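PDB 6ZD1: telomerase reverse transcriptase from Candida tropicalis MYA-3404, which probably extends chromosome ends by copying a template within its RNA component into telomeric DNA repeats, as a specialised reverse transcriptase. Local coordinates for residues A[113-117]-A[118-122]. Residues are numbered along the deposited sequence; the frame is centred on the assembly and turned at random.
Sequences VDFLR and LGANE
Ala120 lies against the ring of Phe115 where the chain folds back over the last turn of helix 104-117. Ala120 CA sits over one face, 3.7 Å from the centroid of the Phe115 ring and 16° off the ring normal, a CH-pi contact displaced slightly toward the rim. The methyl group closes on the same ring, Ala120 CB reaching Phe115 CE2 at 3.5 Å. Phe115 points its CB away from the loop, but with CG anti to the backbone N (chi1 -166°) the ring swings back under the turn. At the ring edge, near its plane, Phe115 CE1 meets the carbonyl Glu122 O at 3.4 Å. Phe168 adds an edge-to-face ring contact, and Val172 of helix 158-179 also packs on Phe115, so this side is buried. Two backbone bonds close the turn: Ala120 N gives its hydrogen to Phe115 O over 2.7 Å, while a weak bond from Gly119 N to Leu116 O spans 3.1 Å. Leu118 lays its CG 3.8 Å from Asp114 O and turns its side chain to Gln591, Cys594 and Ser595 of helix 582-596. The looser, solvent side belongs to Arg117, whose chain bends at chi3 (-73°) and turns back along the helix. There Arg117 NH2 meets Asp114 OD1 at 2.8 Å, nearly along the C-O axis, in a salt bridge; Arg111 pairs with the other carboxylate oxygen, OD2. Gly119, with positive phi, is the C-prime residue of the Schellman motif that ends this helix within the telomerase RNA-binding domain, and a type I' turn from Leu118 to Asn121 carries the chain onward.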
ATOM      1  N   VAL A 113      -0.287  21.800  -8.307  1.00 58.94           N
ATOM      2  CA  VAL A 113      -0.583  20.708  -9.229  1.00 54.81           C
ATOM      3  C   VAL A 113       0.186  19.455  -8.832  1.00 60.32           C
ATOM      4  O   VAL A 113      -0.362  18.346  -8.834  1.00 65.34           O
ATOM      5  CB  VAL A 113      -0.277  21.124 -10.678  1.00 64.03           C
ATOM      6  CG1 VAL A 113      -0.541  19.959 -11.624  1.00 58.27           C
ATOM      7  CG2 VAL A 113      -1.109  22.329 -11.062  1.00 59.89           C
ATOM      8  N   ASP A 114       1.461  19.612  -8.457  1.00 62.05           N
ATOM      9  CA  ASP A 114       2.225  18.466  -7.976  1.00 59.04           C
ATOM     10  C   ASP A 114       1.577  17.872  -6.733  1.00 56.56           C
ATOM     11  O   ASP A 114       1.498  16.648  -6.585  1.00 66.57           O
ATOM     12  CB  ASP A 114       3.670  18.874  -7.684  1.00 70.83           C
ATOM     13  CG  ASP A 114       4.475  19.143  -8.945  1.00 80.53           C
ATOM     14  OD1 ASP A 114       3.968  18.872 -10.057  1.00 79.15           O
ATOM     15  OD2 ASP A 114       5.618  19.629  -8.820  1.00 71.60           O
ATOM     16  N   PHE A 115       1.097  18.732  -5.834  1.00 57.68           N
ATOM     17  CA  PHE A 115       0.426  18.261  -4.630  1.00 47.37           C
ATOM     18  C   PHE A 115      -0.891  17.567  -4.961  1.00 64.01           C
ATOM     19  O   PHE A 115      -1.272  16.607  -4.280  1.00 53.70           O
ATOM     20  CB  PHE A 115       0.206  19.440  -3.684  1.00 55.71           C
ATOM     21  CG  PHE A 115      -0.165  19.046  -2.288  1.00 55.77           C
ATOM     22  CD1 PHE A 115       0.636  18.184  -1.561  1.00 59.95           C
ATOM     23  CD2 PHE A 115      -1.300  19.570  -1.688  1.00 67.37           C
ATOM     24  CE1 PHE A 115       0.299  17.829  -0.267  1.00 74.66           C
ATOM     25  CE2 PHE A 115      -1.641  19.225  -0.391  1.00 64.42           C
ATOM     26  CZ  PHE A 115      -0.840  18.351   0.320  1.00 59.08           C
ATOM     27  N   LEU A 116      -1.584  18.020  -6.011  1.00 57.84           N
ATOM     28  CA  LEU A 116      -2.795  17.340  -6.456  1.00 52.42           C
ATOM     29  C   LEU A 116      -2.491  16.038  -7.187  1.00 54.89           C
ATOM     30  O   LEU A 116      -3.353  15.155  -7.234  1.00 54.60           O
ATOM     31  CB  LEU A 116      -3.624  18.258  -7.360  1.00 54.14           C
ATOM     32  CG  LEU A 116      -4.172  19.545  -6.737  1.00 53.00           C
ATOM     33  CD1 LEU A 116      -4.918  20.385  -7.765  1.00 56.84           C
ATOM     34  CD2 LEU A 116      -5.068  19.226  -5.555  1.00 64.31           C
ATOM     35  N   ARG A 117      -1.291  15.891  -7.753  1.00 55.41           N
ATOM     36  CA  ARG A 117      -0.933  14.618  -8.368  1.00 56.61           C
ATOM     37  C   ARG A 117      -0.668  13.539  -7.326  1.00 69.07           C
ATOM     38  O   ARG A 117      -0.792  12.349  -7.638  1.00 68.53           O
ATOM     39  CB  ARG A 117       0.284  14.784  -9.283  1.00 65.96           C
ATOM     40  CG  ARG A 117      -0.069  14.855 -10.764  1.00 65.01           C
ATOM     41  CD  ARG A 117       1.159  14.726 -11.635  1.00 78.33           C
ATOM     42  NE  ARG A 117       1.968  15.934 -11.587  1.00 91.06           N
ATOM     43  CZ  ARG A 117       1.880  16.920 -12.471  1.00 93.73           C
ATOM     44  NH1 ARG A 117       1.020  16.830 -13.478  1.00 91.18           N
ATOM     45  NH2 ARG A 117       2.654  17.990 -12.350  1.00 88.77           N
ATOM     46  N   LEU A 118      -0.313  13.928  -6.104  1.00 66.04           N
ATOM     47  CA  LEU A 118      -0.239  13.013  -4.973  1.00 58.92           C
ATOM     48  C   LEU A 118      -1.549  12.955  -4.197  1.00 65.49           C
ATOM     49  O   LEU A 118      -1.567  12.456  -3.066  1.00 67.67           O
ATOM     50  CB  LEU A 118       0.914  13.408  -4.044  1.00 61.57           C
ATOM     51  CG  LEU A 118       2.292  13.501  -4.705  1.00 69.12           C
ATOM     52  CD1 LEU A 118       3.348  13.957  -3.707  1.00 66.51           C
ATOM     53  CD2 LEU A 118       2.688  12.173  -5.338  1.00 50.63           C
ATOM     54  N   GLY A 119      -2.634  13.478  -4.769  1.00 70.64           N
ATOM     55  CA  GLY A 119      -3.937  13.459  -4.131  1.00 60.16           C
ATOM     56  C   GLY A 119      -4.087  14.389  -2.953  1.00 58.22           C
ATOM     57  O   GLY A 119      -5.067  14.268  -2.211  1.00 57.83           O
ATOM     58  N   ALA A 120      -3.150  15.321  -2.765  1.00 66.79           N
ATOM     59  CA  ALA A 120      -3.127  16.212  -1.605  1.00 68.77           C
ATOM     60  C   ALA A 120      -3.143  15.430  -0.295  1.00 74.82           C
ATOM     61  O   ALA A 120      -3.643  15.916   0.722  1.00 65.72           O
ATOM     62  CB  ALA A 120      -4.282  17.216  -1.645  1.00 62.84           C
ATOM     63  N   ASN A 121      -2.591  14.216  -0.308  1.00 77.92           N
ATOM     64  CA  ASN A 121      -2.619  13.343   0.855  1.00 80.96           C
ATOM     65  C   ASN A 121      -1.233  12.913   1.317  1.00 82.08           C
ATOM     66  O   ASN A 121      -1.127  12.192   2.316  1.00 96.30           O
ATOM     67  CB  ASN A 121      -3.472  12.099   0.566  1.00 77.54           C
ATOM     68  CG  ASN A 121      -3.954  11.414   1.831  1.00 99.30           C
ATOM     69  OD1 ASN A 121      -4.130  12.054   2.869  1.00109.81           O
ATOM     70  ND2 ASN A 121      -4.167  10.106   1.752  1.00 94.81           N
ATOM     71  N   GLU A 122      -0.176  13.332   0.633  1.00 64.99           N
ATOM     72  CA  GLU A 122       1.188  13.018   1.028  1.00 72.59           C
ATOM     73  C   GLU A 122       1.813  14.188   1.781  1.00 73.20           C
ATOM     74  O   GLU A 122       1.326  15.321   1.736  1.00 66.84           O
ATOM     75  CB  GLU A 122       2.039  12.658  -0.192  1.00 70.81           C
ATOM     76  CG  GLU A 122       1.932  11.199  -0.619  1.00 88.18           C
ATOM     77  CD  GLU A 122       2.715  10.259   0.286  1.00 98.53           C
ATOM     78  OE1 GLU A 122       2.738   9.043  -0.001  1.00111.45           O
ATOM     79  OE2 GLU A 122       3.311  10.730   1.278  1.00 97.86           O
TER